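Local coordinates for protein diol-dehydratase (Roseburia inulinivorans, PDB 5I2A) that is a glycyl radical enzyme that dehydrates 1,2-propanediol without needing vitamin B12, at residues V321-L326 with L343-I348; Q267-I272 with I285-F290. All blocks are in the same frame, centred on the assembly; numbering follows the deposited sequence.

Contact 1: V321-L326 with L343-I348; sequences VKLNDL and LFQNLI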
# COMPACT_ATOMS: atom_id res chain seq x y z
N VAL A 321 -3.55 -36.78 -16.75
CA VAL A 321 -3.44 -37.41 -15.43
C VAL A 321 -2.88 -36.43 -14.40
O VAL A 321 -3.43 -36.28 -13.31
CB VAL A 321 -2.56 -38.69 -15.47
CG1 VAL A 321 -2.32 -39.21 -14.06
CG2 VAL A 321 -3.24 -39.77 -16.32
N LYS A 322 -1.81 -35.74 -14.77
CA LYS A 322 -1.19 -34.78 -13.88
C LYS A 322 -2.16 -33.69 -13.42
O LYS A 322 -2.16 -33.30 -12.27
CB LYS A 322 0.05 -34.15 -14.54
CG LYS A 322 1.27 -35.08 -14.56
CD LYS A 322 2.23 -34.82 -13.38
CE LYS A 322 1.61 -35.19 -12.04
NZ LYS A 322 2.57 -35.20 -10.90
N LEU A 323 -3.01 -33.21 -14.33
CA LEU A 323 -4.01 -32.20 -13.99
C LEU A 323 -4.93 -32.66 -12.86
O LEU A 323 -5.48 -31.82 -12.15
CB LEU A 323 -4.83 -31.82 -15.23
CG LEU A 323 -4.10 -30.89 -16.21
CD1 LEU A 323 -4.73 -30.95 -17.61
CD2 LEU A 323 -4.11 -29.45 -15.70
N ASN A 324 -5.10 -33.97 -12.69
CA ASN A 324 -5.87 -34.50 -11.56
C ASN A 324 -5.04 -34.77 -10.31
O ASN A 324 -5.59 -35.09 -9.26
CB ASN A 324 -6.59 -35.79 -11.97
CG ASN A 324 -7.65 -35.54 -13.00
OD1 ASN A 324 -8.80 -35.29 -12.66
ND2 ASN A 324 -7.26 -35.58 -14.27
N ASP A 325 -3.72 -34.63 -10.41
CA ASP A 325 -2.86 -34.83 -9.24
C ASP A 325 -2.92 -33.63 -8.28
O ASP A 325 -2.73 -33.78 -7.08
CB ASP A 325 -1.41 -35.08 -9.69
CG ASP A 325 -0.54 -35.65 -8.57
OD1 ASP A 325 -1.07 -36.21 -7.59
OD2 ASP A 325 0.69 -35.54 -8.69
N LEU A 326 -3.17 -32.45 -8.82
CA LEU A 326 -3.24 -31.24 -8.00
C LEU A 326 -4.59 -31.18 -7.28
O LEU A 326 -5.60 -31.69 -7.78
CB LEU A 326 -3.01 -29.99 -8.86
CG LEU A 326 -1.67 -29.94 -9.61
CD1 LEU A 326 -1.56 -28.66 -10.42
CD2 LEU A 326 -0.50 -30.08 -8.64
N LEU A 343 -10.31 -28.30 -9.50
CA LEU A 343 -9.54 -27.07 -9.57
C LEU A 343 -10.00 -26.24 -10.78
O LEU A 343 -9.40 -25.20 -11.09
CB LEU A 343 -8.03 -27.38 -9.66
CG LEU A 343 -7.44 -27.91 -8.34
CD1 LEU A 343 -5.95 -28.24 -8.49
CD2 LEU A 343 -7.64 -26.88 -7.25
N PHE A 344 -11.04 -26.73 -11.46
CA PHE A 344 -11.68 -26.02 -12.57
C PHE A 344 -10.66 -25.54 -13.60
O PHE A 344 -10.64 -24.37 -13.97
CB PHE A 344 -12.50 -24.84 -12.01
CG PHE A 344 -13.35 -25.22 -10.84
CD1 PHE A 344 -14.62 -25.74 -11.03
CD2 PHE A 344 -12.85 -25.14 -9.54
CE1 PHE A 344 -15.40 -26.15 -9.94
CE2 PHE A 344 -13.62 -25.55 -8.44
CZ PHE A 344 -14.90 -26.03 -8.64
N GLN A 345 -9.80 -26.45 -14.02
CA GLN A 345 -8.73 -26.14 -14.95
C GLN A 345 -9.29 -26.30 -16.36
O GLN A 345 -9.34 -27.41 -16.90
CB GLN A 345 -7.51 -27.02 -14.70
CG GLN A 345 -6.91 -26.85 -13.27
CD GLN A 345 -5.82 -27.87 -12.94
OE1 GLN A 345 -4.63 -27.55 -12.88
NE2 GLN A 345 -6.24 -29.12 -12.71
N ASN A 346 -9.75 -25.20 -16.92
CA ASN A 346 -10.48 -25.26 -18.17
C ASN A 346 -9.54 -25.23 -19.36
O ASN A 346 -8.66 -24.37 -19.45
CB ASN A 346 -11.49 -24.13 -18.27
CG ASN A 346 -12.57 -24.41 -19.31
OD1 ASN A 346 -12.30 -24.44 -20.51
ND2 ASN A 346 -13.79 -24.62 -18.85
N LEU A 347 -9.74 -26.18 -20.27
CA LEU A 347 -8.90 -26.35 -21.44
C LEU A 347 -9.83 -26.51 -22.62
O LEU A 347 -10.71 -27.37 -22.63
CB LEU A 347 -7.96 -27.56 -21.30
CG LEU A 347 -6.88 -27.79 -22.37
CD1 LEU A 347 -5.69 -28.56 -21.77
CD2 LEU A 347 -7.41 -28.54 -23.58
N ILE A 348 -9.63 -25.66 -23.63
CA ILE A 348 -10.60 -25.56 -24.71
C ILE A 348 -9.96 -25.93 -26.05
O ILE A 348 -8.76 -25.76 -26.25
CB ILE A 348 -11.19 -24.13 -24.77
CG1 ILE A 348 -12.54 -24.12 -25.49
CG2 ILE A 348 -10.21 -23.16 -25.40
CD1 ILE A 348 -13.44 -23.00 -25.00
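Gln345 reaches across to segment 321-326, at the C-terminal part of helix 309-323, and hooks the backbone of Leu323. Its NE2 donates to Leu323 O at 2.9 Å, a moderately bent bond (N-H...O angle 140°). The acceptor lies almost in the Gln345 amide plane, the donor a little off the carbonyl plane of Leu323. CG of Gln345 stands anti to its own carbonyl carbon (chi1 -61°), and the extended chain beyond it carries the amide to Leu323. The CD2 methyl of Leu323 sits over one face of that amide, 3.4 Å from Gln345 OE1. Gln345 OE1 in turn accepts two bonds, from the side-chain NE2 atoms of Gln273 and Gln277 on helix 262-279; with both ends of the amide engaged, its flip is probably fixed.

From helix 309-323 the chain runs through a connection that includes the short helix 332-335 into strand 346-350, an outermost strand of a five-stranded mixed sheet, consistent with one half of the ten-stranded barrel known from glycyl radical enzymes.

Packing is tightest between the leucines, where the CD1 methyl of Leu343 presses on Leu326 CB at 3.4 Å, closer than carbons usually sit, and on Leu326 C at 3.5 Å. By comparison Leu326 CD1 only skims Gln345 OE1, at 4.1 Å. Looser again is the strand end, where Leu347 CD1 stays 4.9 Å from Leu323 CD1, its nearest approach to 321-326, and packs on Leu381. Lys322 NZ and Asp325 OD2, taking no part across the contact, bridge each other at 2.9 Å; Glu72 also pairs with Lys322, Arg69 with Asp325.

Contact 2: Q267-I272 with I285-F290; sequences QSFWFI and ISPGRF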
# COMPACT_ATOMS: atom_id res chain seq x y z
N GLN A 267 6.23 -30.54 -20.96
CA GLN A 267 6.84 -30.43 -19.65
C GLN A 267 6.89 -28.97 -19.20
O GLN A 267 6.66 -28.67 -18.04
CB GLN A 267 8.24 -31.02 -19.64
CG GLN A 267 8.93 -31.02 -18.27
CD GLN A 267 8.19 -31.82 -17.24
OE1 GLN A 267 8.18 -33.06 -17.27
NE2 GLN A 267 7.57 -31.12 -16.30
N SER A 268 7.20 -28.08 -20.14
CA SER A 268 7.25 -26.66 -19.88
C SER A 268 5.87 -26.14 -19.48
O SER A 268 5.73 -25.46 -18.48
CB SER A 268 7.76 -25.90 -21.11
OG SER A 268 8.03 -24.56 -20.77
N PHE A 269 4.87 -26.47 -20.28
CA PHE A 269 3.50 -26.20 -19.93
C PHE A 269 3.17 -26.68 -18.52
O PHE A 269 2.63 -25.92 -17.72
CB PHE A 269 2.53 -26.85 -20.91
CG PHE A 269 1.15 -26.98 -20.37
CD1 PHE A 269 0.28 -25.91 -20.39
CD2 PHE A 269 0.73 -28.17 -19.80
CE1 PHE A 269 -0.98 -26.01 -19.87
CE2 PHE A 269 -0.54 -28.28 -19.28
CZ PHE A 269 -1.40 -27.19 -19.32
N TRP A 270 3.50 -27.94 -18.22
CA TRP A 270 3.08 -28.49 -16.94
C TRP A 270 3.74 -27.76 -15.76
O TRP A 270 3.09 -27.48 -14.78
CB TRP A 270 3.35 -30.00 -16.81
CG TRP A 270 2.97 -30.46 -15.42
CD1 TRP A 270 3.81 -30.87 -14.44
CD2 TRP A 270 1.65 -30.45 -14.85
NE1 TRP A 270 3.09 -31.16 -13.30
CE2 TRP A 270 1.76 -30.90 -13.53
CE3 TRP A 270 0.38 -30.11 -15.35
CZ2 TRP A 270 0.66 -31.01 -12.68
CZ3 TRP A 270 -0.71 -30.23 -14.51
CH2 TRP A 270 -0.57 -30.68 -13.20
N PHE A 271 5.03 -27.45 -15.86
CA PHE A 271 5.70 -26.72 -14.79
C PHE A 271 5.01 -25.37 -14.53
O PHE A 271 4.83 -24.98 -13.39
CB PHE A 271 7.19 -26.51 -15.13
CG PHE A 271 8.08 -27.68 -14.72
CD1 PHE A 271 7.87 -28.34 -13.52
CD2 PHE A 271 9.11 -28.10 -15.54
CE1 PHE A 271 8.69 -29.40 -13.14
CE2 PHE A 271 9.93 -29.16 -15.17
CZ PHE A 271 9.73 -29.82 -13.98
N ILE A 272 4.60 -24.68 -15.58
CA ILE A 272 3.91 -23.41 -15.40
C ILE A 272 2.56 -23.64 -14.73
O ILE A 272 2.24 -22.97 -13.75
CB ILE A 272 3.73 -22.65 -16.73
CG1 ILE A 272 5.09 -22.32 -17.35
CG2 ILE A 272 2.93 -21.39 -16.50
CD1 ILE A 272 6.04 -21.54 -16.40
N ILE A 285 -7.03 -21.89 -12.68
CA ILE A 285 -5.87 -21.70 -13.52
C ILE A 285 -6.13 -22.53 -14.80
O ILE A 285 -6.04 -23.77 -14.78
CB ILE A 285 -4.58 -22.14 -12.81
CG1 ILE A 285 -4.40 -21.35 -11.51
CG2 ILE A 285 -3.37 -22.01 -13.74
CD1 ILE A 285 -4.39 -19.81 -11.68
N SER A 286 -6.48 -21.84 -15.88
CA SER A 286 -7.04 -22.51 -17.04
C SER A 286 -6.10 -22.54 -18.24
O SER A 286 -5.75 -21.49 -18.79
CB SER A 286 -8.37 -21.85 -17.43
OG SER A 286 -9.26 -21.84 -16.33
N PRO A 287 -5.69 -23.74 -18.65
CA PRO A 287 -4.79 -23.92 -19.80
C PRO A 287 -5.26 -23.20 -21.06
O PRO A 287 -4.43 -22.79 -21.86
CB PRO A 287 -4.78 -25.44 -20.01
CG PRO A 287 -4.96 -25.97 -18.61
CD PRO A 287 -5.97 -25.02 -17.99
N GLY A 288 -6.56 -23.01 -21.23
CA GLY A 288 -7.04 -22.24 -22.37
C GLY A 288 -6.85 -22.99 -23.70
O GLY A 288 -7.06 -24.20 -23.75
N ARG A 289 -6.44 -22.27 -24.75
CA ARG A 289 -6.40 -22.84 -26.11
C ARG A 289 -5.15 -23.70 -26.33
O ARG A 289 -4.31 -23.41 -27.19
CB ARG A 289 -6.46 -21.73 -27.16
CG ARG A 289 -7.61 -20.74 -26.96
CD ARG A 289 -7.77 -19.88 -28.22
NE ARG A 289 -8.42 -20.62 -29.30
CZ ARG A 289 -8.63 -20.13 -30.51
NH1 ARG A 289 -8.23 -18.89 -30.82
NH2 ARG A 289 -9.24 -20.87 -31.42
N PHE A 290 -5.04 -24.76 -25.54
CA PHE A 290 -3.93 -25.70 -25.56
C PHE A 290 -3.72 -26.30 -26.95
O PHE A 290 -2.58 -26.48 -27.36
CB PHE A 290 -4.21 -26.77 -24.51
CG PHE A 290 -3.15 -27.83 -24.36
CD1 PHE A 290 -3.24 -29.03 -25.06
CD2 PHE A 290 -2.15 -27.69 -23.42
CE1 PHE A 290 -2.32 -30.03 -24.86
CE2 PHE A 290 -1.22 -28.70 -23.22
CZ PHE A 290 -1.30 -29.87 -23.95
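Phe269, on helix 262-279, meets Phe290 and Pro287 with two different parts of its ring. The aromatic contact is T-shaped: Phe290 turns an edge to the face of Phe269, the centroids 5.1 Å apart and the planes at 72°. Phe290 CE2 stands over the middle of that face, 3.9 Å above the plane, and CD2 of the same edge comes to 4.1 Å from Phe269 CE1. Both phenylalanines have CG anti to the backbone N (chi1 161° for Phe269, -179° for Phe290), which directs each ring toward the other segment.

The aliphatic contact is made at the rim of the Phe269 ring. Pro287 CG lies near the ring plane, 3.8 Å from Phe269 CZ, while Pro287 CB touches Phe269 CE1 at the same distance. Replacing Phe269 with an alanine would probably open a gap between helix and loop, taking the face from under Phe290 and the rim from Pro287.

No hydrogen bond joins the two segments. Within the loop, Phe290 N bonds Gly288 O at 2.8 Å in an inverse gamma turn centred on Arg289, the N-cap residue of helix 290-293, so the turn leads directly into that helix at Phe290.

Ile319 of helix 309-323 packs on both phenylalanines, Tyr171 of helix 171-190 brings its ring against Phe269, and the guanidinium of Arg289 bonds Asn432 OD1 and the carbonyls of Gly350, in strand 346-350, and Gln352 just beyond it.

In the fold
Both contacts are buried, their centres about 9 Å apart, contact 1 lying nearer the centre of the chain (about 12 Å from it, against about 18 Å for contact 2, centre to centre). Contact 1 relies on an amide-to-backbone bond beside a tight leucine pair, whereas contact 2 is purely apolar and aromatic. They share their surroundings: Gln273, further along the helix that carries Phe269, bonds both Gln345 OE1 and Ile285 O, and Trp270 packs on Lys322, Leu323 and Leu326. The two second segments run together as well, since Gly288 probably hydrogen-bonds through its N to Asn346 O and through its O to Ile348 N, tying the 285-290 loop to strand 346-350.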